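Local coordinates for protein D-alanyl transferase DltD (PDB 6PFX) that probably transfers D-alanine onto lipoteichoic acid at the cell membrane, a step in building the Gram-positive cell wall, at residues H55-A60 / Y67-L72; I293-E298 / Y341-T346. All coordinates share one frame; numbering follows the deposited sequence.

Contact 1: H55-A60 / Y67-L72; sequences HPSVLA and YRPFLL
The ring of Pro69 is the bump here, and the hollow it fills is walled by Pro56, Ser57 and Ala60 on one face of helix 56-62. This helix links strand 39-43 to strand 68-71, making a beta-alpha-beta unit of the parallel sheet; the axis of residues 56-60 runs nearly antiparallel (161°) to that of strand 68-71, 7.7 Å away at closest approach. Pro69 CG makes the closest approach of its ring, 3.7 Å from Ser57 OG, with Pro56 CB 4.1 Å from the same CG and Ala60 CB against Pro69 CD. Phe42 of strand 39-43 also lies against both prolines.

At one end of the strand, the Ala60 methyl is the bump. It sits by the backbone oxygen of Tyr67 and comes within 3.8 Å of Tyr67 CE2. The ring gets there because CG stands between the backbone N and the carbonyl carbon (chi1 65°), which brings the phenol toward the helix. Its OH pairs with Arg65 and, through water 1, reaches Pro56 O.

At the other end, Leu71 and His55 meet tip to tip: Leu71 CD1 touches the imidazole edge, 4.1 Å from His55 CE1. His55 is the helix N-cap, and both ring nitrogens are taken. NE2 bonds to Leu48 O, while ND1 accepts from Ser57 N (2.9 Å), the donor lying 24° out of the ring plane. No direct hydrogen bond joins helix and strand here; instead water 2 sits 2.6 Å from Ser57 OG and donates to Pro69 O at 2.7 Å.

Contact 2: I293-E298 / Y341-T346; sequences IPPVNE and YFMEDT
Asn297 ND2 holds two oxygens: the backbone O of Phe239 and water 3, which is 2.7 Å from ND2 and ties Asn297 to the turn at Met343-Asp345. That water makes a short approach to Asp345 O, 2.5 Å, and a weak bond to Met343 O; it cannot donate fully to every oxygen near it. The other end of the amide, OD1, weakly caps Lys299 N and Trp300 N at the start of helix 298-304. Asn297 CB itself packs on Asp345 O at 4.0 Å.

The touching parts of both segments are loop, following neighbouring strands of the parallel sheet, 288-293 and 330-332, in a family placed in the SGNH hydrolase clan. Asp345 OD2 bonds to His348 ND1 and OD1 to Ile347 N, consistent with Asp345 serving as the acid of a Ser-His-Asp triad.

Around Pro295 the contact turns apolar. The Met343 chain bends twice, at chi2 (-64°) and chi3 (-76°), which lays its thioether across Pro295: SD is 3.8 Å from Pro295 CD, and CE comes to 3.3 Å from Pro295 O while also reaching Pro294 CB. Phe342 crosses the same proline at about a right angle, its CD2 3.6 Å from Pro295 CG, and this ring also stacks edge-to-face with Phe333. Farther along, Val296 CG1 meets Thr346 O at 3.9 Å.

Both contacts are largely buried, but they hold different parts of one parallel sheet. Contact 1 joins a helix to strand 68-71, an outermost strand of the sheet; contact 2 joins two loops that follow strands 288-293 and 330-332, the latter being the outermost strand at the other edge. Their centres are 20 Å apart and they do not touch, yet helix 351-365 packs on both. Contact 1 fits a proline ring and an alanine methyl between helix and strand, flanked by tyrosine, leucine and histidine, with two bridging waters. In contact 2 two touching residues, Asn297 and Thr346, are partly exposed; it sets a water-linked polar patch against sulphur, proline and aromatic packing, and includes Asp345, the possible triad acid.

Contact 1: H55-A60 / Y67-L72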
loop_
_atom_site.group_PDB
_atom_site.type_symbol
_atom_site.label_atom_id
_atom_site.label_comp_id
_atom_site.label_asym_id
_atom_site.label_seq_id
_atom_site.Cartn_x
_atom_site.Cartn_y
_atom_site.Cartn_z
ATOM N N HIS A 55 14.129 -0.275 -8.477
ATOM C CA HIS A 55 13.089 -0.880 -7.663
ATOM C C HIS A 55 13.680 -1.519 -6.409
ATOM O O HIS A 55 14.799 -2.043 -6.441
ATOM C CB HIS A 55 12.423 -1.927 -8.555
ATOM C CG HIS A 55 11.286 -2.644 -7.919
ATOM N ND1 HIS A 55 11.466 -3.671 -7.020
ATOM C CD2 HIS A 55 9.950 -2.502 -8.070
ATOM C CE1 HIS A 55 10.288 -4.125 -6.633
ATOM N NE2 HIS A 55 9.351 -3.426 -7.250
ATOM N N PRO A 56 12.956 -1.475 -5.281
ATOM C CA PRO A 56 13.519 -1.987 -4.019
ATOM C C PRO A 56 14.021 -3.418 -4.081
ATOM O O PRO A 56 14.996 -3.758 -3.400
ATOM C CB PRO A 56 12.352 -1.860 -3.022
ATOM C CG PRO A 56 11.444 -0.826 -3.608
ATOM C CD PRO A 56 11.619 -0.879 -5.106
ATOM N N SER A 57 13.358 -4.284 -4.843
ATOM C CA SER A 57 13.802 -5.669 -4.897
ATOM C C SER A 57 15.102 -5.803 -5.681
ATOM O O SER A 57 15.932 -6.661 -5.357
ATOM C CB SER A 57 12.722 -6.538 -5.537
ATOM O OG SER A 57 11.502 -6.486 -4.808
ATOM N N VAL A 58 15.293 -4.965 -6.709
ATOM C CA VAL A 58 16.516 -5.015 -7.508
ATOM C C VAL A 58 17.705 -4.498 -6.703
ATOM O O VAL A 58 18.765 -5.129 -6.656
ATOM C CB VAL A 58 16.350 -4.245 -8.832
ATOM C CG1 VAL A 58 17.661 -4.362 -9.643
ATOM C CG2 VAL A 58 15.160 -4.746 -9.618
ATOM N N LEU A 59 17.544 -3.358 -6.031
ATOM C CA LEU A 59 18.646 -2.842 -5.227
ATOM C C LEU A 59 19.026 -3.810 -4.111
ATOM O O LEU A 59 20.213 -4.036 -3.852
ATOM C CB LEU A 59 18.275 -1.478 -4.654
ATOM C CG LEU A 59 18.078 -0.374 -5.690
ATOM C CD1 LEU A 59 17.556 0.868 -5.002
ATOM C CD2 LEU A 59 19.370 -0.075 -6.443
ATOM N N ALA A 60 18.036 -4.384 -3.428
ATOM C CA ALA A 60 18.351 -5.290 -2.330
ATOM C C ALA A 60 19.148 -6.492 -2.819
ATOM O O ALA A 60 20.086 -6.940 -2.150
ATOM C CB ALA A 60 17.064 -5.750 -1.646
ATOM N N TYR A 67 17.819 -8.202 3.571
ATOM C CA TYR A 67 16.379 -8.371 3.476
ATOM C C TYR A 67 16.001 -8.568 2.015
ATOM O O TYR A 67 16.755 -8.216 1.098
ATOM C CB TYR A 67 15.606 -7.151 4.032
ATOM C CG TYR A 67 15.847 -5.903 3.224
ATOM C CD1 TYR A 67 16.941 -5.096 3.476
ATOM C CD2 TYR A 67 14.991 -5.547 2.190
ATOM C CE1 TYR A 67 17.182 -3.968 2.730
ATOM C CE2 TYR A 67 15.229 -4.429 1.438
ATOM C CZ TYR A 67 16.333 -3.645 1.708
ATOM O OH TYR A 67 16.601 -2.505 0.977
ATOM N N ARG A 68 14.794 -9.103 1.819
ATOM C CA ARG A 68 14.112 -9.136 0.531
ATOM C C ARG A 68 12.712 -8.576 0.686
ATOM O O ARG A 68 11.950 -9.018 1.569
ATOM C CB ARG A 68 14.069 -10.591 0.044
ATOM C CG ARG A 68 13.401 -10.783 -1.295
ATOM C CD ARG A 68 13.530 -12.218 -1.831
ATOM N NE ARG A 68 14.898 -12.588 -2.199
ATOM C CZ ARG A 68 15.714 -13.320 -1.444
ATOM N NH1 ARG A 68 15.320 -13.772 -0.263
ATOM N NH2 ARG A 68 16.934 -13.602 -1.876
ATOM N N PRO A 69 12.310 -7.599 -0.124
ATOM C CA PRO A 69 10.920 -7.135 -0.047
ATOM C C PRO A 69 9.958 -8.269 -0.374
ATOM O O PRO A 69 10.219 -9.103 -1.243
ATOM C CB PRO A 69 10.847 -6.009 -1.088
ATOM C CG PRO A 69 12.280 -5.617 -1.329
ATOM C CD PRO A 69 13.098 -6.853 -1.125
ATOM N N PHE A 70 8.842 -8.305 0.342
ATOM C CA PHE A 70 7.710 -9.153 -0.013
ATOM C C PHE A 70 6.609 -8.185 -0.448
ATOM O O PHE A 70 6.105 -7.403 0.366
ATOM C CB PHE A 70 7.273 -10.043 1.143
ATOM C CG PHE A 70 6.436 -11.192 0.699
ATOM C CD1 PHE A 70 5.147 -10.976 0.250
ATOM C CD2 PHE A 70 6.942 -12.480 0.691
ATOM C CE1 PHE A 70 4.358 -12.038 -0.185
ATOM C CE2 PHE A 70 6.175 -13.540 0.239
ATOM C CZ PHE A 70 4.875 -13.321 -0.187
ATOM N N LEU A 71 6.285 -8.178 -1.736
ATOM C CA LEU A 71 5.412 -7.146 -2.282
ATOM C C LEU A 71 3.954 -7.509 -2.039
ATOM O O LEU A 71 3.466 -8.533 -2.532
ATOM C CB LEU A 71 5.678 -6.975 -3.773
ATOM C CG LEU A 71 7.141 -6.802 -4.175
ATOM C CD1 LEU A 71 7.246 -6.649 -5.672
ATOM C CD2 LEU A 71 7.766 -5.601 -3.476
ATOM N N LEU A 72 3.249 -6.649 -1.313
ATOM C CA LEU A 72 1.875 -6.925 -0.924
ATOM C C LEU A 72 0.872 -5.924 -1.479
ATOM O O LEU A 72 -0.328 -6.048 -1.205
ATOM C CB LEU A 72 1.763 -7.027 0.602
ATOM C CG LEU A 72 2.441 -8.255 1.225
ATOM C CD1 LEU A 72 2.442 -8.145 2.739
ATOM C CD2 LEU A 72 1.764 -9.551 0.776
HETATM O O HOH W 1 14.974 -2.132 -1.065
HETATM O O HOH W 2 10.977 -8.854 -3.782
#

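Contact 2: I293-E298 / Y341-T346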
loop_
_atom_site.group_PDB
_atom_site.type_symbol
_atom_site.label_atom_id
_atom_site.label_comp_id
_atom_site.label_asym_id
_atom_site.label_seq_id
_atom_site.Cartn_x
_atom_site.Cartn_y
_atom_site.Cartn_z
ATOM N N ILE A 293 5.170 8.952 0.491
ATOM C CA ILE A 293 4.099 9.686 -0.177
ATOM C C ILE A 293 4.655 10.202 -1.496
ATOM O O ILE A 293 5.500 11.111 -1.493
ATOM C CB ILE A 293 3.627 10.887 0.645
ATOM C CG1 ILE A 293 3.267 10.465 2.066
ATOM C CG2 ILE A 293 2.397 11.473 -0.030
ATOM C CD1 ILE A 293 2.866 11.605 2.999
ATOM N N PRO A 294 4.249 9.637 -2.625
ATOM C CA PRO A 294 4.791 10.067 -3.913
ATOM C C PRO A 294 4.106 11.325 -4.402
ATOM O O PRO A 294 2.965 11.619 -4.018
ATOM C CB PRO A 294 4.440 8.901 -4.847
ATOM C CG PRO A 294 3.118 8.414 -4.269
ATOM C CD PRO A 294 3.364 8.467 -2.766
ATOM N N PRO A 295 4.752 12.052 -5.294
ATOM C CA PRO A 295 4.130 13.204 -5.942
ATOM C C PRO A 295 3.313 12.762 -7.149
ATOM O O PRO A 295 3.215 11.588 -7.477
ATOM C CB PRO A 295 5.342 13.987 -6.433
ATOM C CG PRO A 295 6.307 12.887 -6.816
ATOM C CD PRO A 295 6.134 11.825 -5.755
ATOM N N VAL A 296 2.726 13.748 -7.821
ATOM C CA VAL A 296 2.202 13.582 -9.170
ATOM C C VAL A 296 3.070 14.426 -10.085
ATOM O O VAL A 296 3.376 15.577 -9.755
ATOM C CB VAL A 296 0.730 14.006 -9.279
ATOM C CG1 VAL A 296 0.302 13.953 -10.736
ATOM C CG2 VAL A 296 -0.122 13.110 -8.425
ATOM N N ASN A 297 3.536 13.819 -11.179
ATOM C CA ASN A 297 4.320 14.457 -12.227
ATOM C C ASN A 297 3.755 15.829 -12.549
ATOM O O ASN A 297 2.602 15.952 -12.966
ATOM C CB ASN A 297 4.233 13.524 -13.449
ATOM C CG ASN A 297 4.998 14.036 -14.654
ATOM O OD1 ASN A 297 5.191 15.236 -14.816
ATOM N ND2 ASN A 297 5.398 13.119 -15.535
ATOM N N GLU A 298 4.569 16.873 -12.336
ATOM C CA GLU A 298 4.077 18.236 -12.505
ATOM C C GLU A 298 3.789 18.571 -13.966
ATOM O O GLU A 298 2.879 19.354 -14.249
ATOM C CB GLU A 298 5.049 19.253 -11.908
ATOM C CG GLU A 298 4.404 20.617 -11.678
ATOM C CD GLU A 298 5.345 21.613 -11.039
ATOM O OE1 GLU A 298 4.935 22.777 -10.863
ATOM O OE2 GLU A 298 6.492 21.231 -10.716
ATOM N N TYR A 341 11.692 12.422 -14.204
ATOM C CA TYR A 341 11.874 10.980 -14.109
ATOM C C TYR A 341 11.650 10.456 -12.704
ATOM O O TYR A 341 12.014 9.310 -12.417
ATOM C CB TYR A 341 13.248 10.569 -14.651
ATOM C CG TYR A 341 13.592 11.303 -15.914
ATOM C CD1 TYR A 341 12.717 11.324 -16.994
ATOM C CD2 TYR A 341 14.769 12.017 -16.010
ATOM C CE1 TYR A 341 13.029 12.020 -18.148
ATOM C CE2 TYR A 341 15.091 12.710 -17.152
ATOM C CZ TYR A 341 14.225 12.708 -18.221
ATOM O OH TYR A 341 14.545 13.419 -19.366
ATOM N N PHE A 342 11.063 11.265 -11.810
ATOM C CA PHE A 342 10.717 10.773 -10.480
ATOM C C PHE A 342 9.633 9.710 -10.574
ATOM O O PHE A 342 9.718 8.668 -9.914
ATOM C CB PHE A 342 10.256 11.932 -9.574
ATOM C CG PHE A 342 10.457 11.680 -8.104
ATOM C CD1 PHE A 342 11.660 11.989 -7.500
ATOM C CD2 PHE A 342 9.452 11.149 -7.325
ATOM C CE1 PHE A 342 11.872 11.755 -6.160
ATOM C CE2 PHE A 342 9.661 10.911 -5.982
ATOM C CZ PHE A 342 10.867 11.222 -5.401
ATOM N N MET A 343 8.614 9.958 -11.400
ATOM C CA MET A 343 7.532 9.024 -11.658
ATOM C C MET A 343 7.710 8.424 -13.044
ATOM O O MET A 343 8.235 9.072 -13.955
ATOM C CB MET A 343 6.180 9.727 -11.582
ATOM C CG MET A 343 6.043 10.579 -10.359
ATOM S SD MET A 343 6.098 9.606 -8.869
ATOM C CE MET A 343 4.467 8.894 -8.911
ATOM N N GLU A 344 7.299 7.161 -13.177
ATOM C CA GLU A 344 7.314 6.473 -14.461
ATOM C C GLU A 344 6.174 6.953 -15.347
ATOM O O GLU A 344 6.315 6.987 -16.572
ATOM C CB GLU A 344 7.212 4.956 -14.231
ATOM C CG GLU A 344 7.353 4.141 -15.504
ATOM C CD GLU A 344 7.287 2.646 -15.281
ATOM O OE1 GLU A 344 6.295 2.007 -15.711
ATOM O OE2 GLU A 344 8.253 2.116 -14.703
ATOM N N ASP A 345 5.057 7.348 -14.750
ATOM C CA ASP A 345 3.872 7.743 -15.501
ATOM C C ASP A 345 3.081 8.726 -14.650
ATOM O O ASP A 345 3.667 9.554 -13.946
ATOM C CB ASP A 345 3.074 6.503 -15.899
ATOM C CG ASP A 345 2.764 5.603 -14.724
ATOM O OD1 ASP A 345 2.497 6.142 -13.633
ATOM O OD2 ASP A 345 2.807 4.359 -14.882
ATOM N N THR A 346 1.760 8.662 -14.708
ATOM C CA THR A 346 0.945 9.651 -14.020
ATOM C C THR A 346 0.740 9.366 -12.541
ATOM O O THR A 346 0.241 10.235 -11.818
ATOM C CB THR A 346 -0.446 9.676 -14.638
ATOM O OG1 THR A 346 -0.994 8.354 -14.579
ATOM C CG2 THR A 346 -0.381 10.113 -16.072
HETATM O O HOH W 3 5.661 10.435 -15.094
#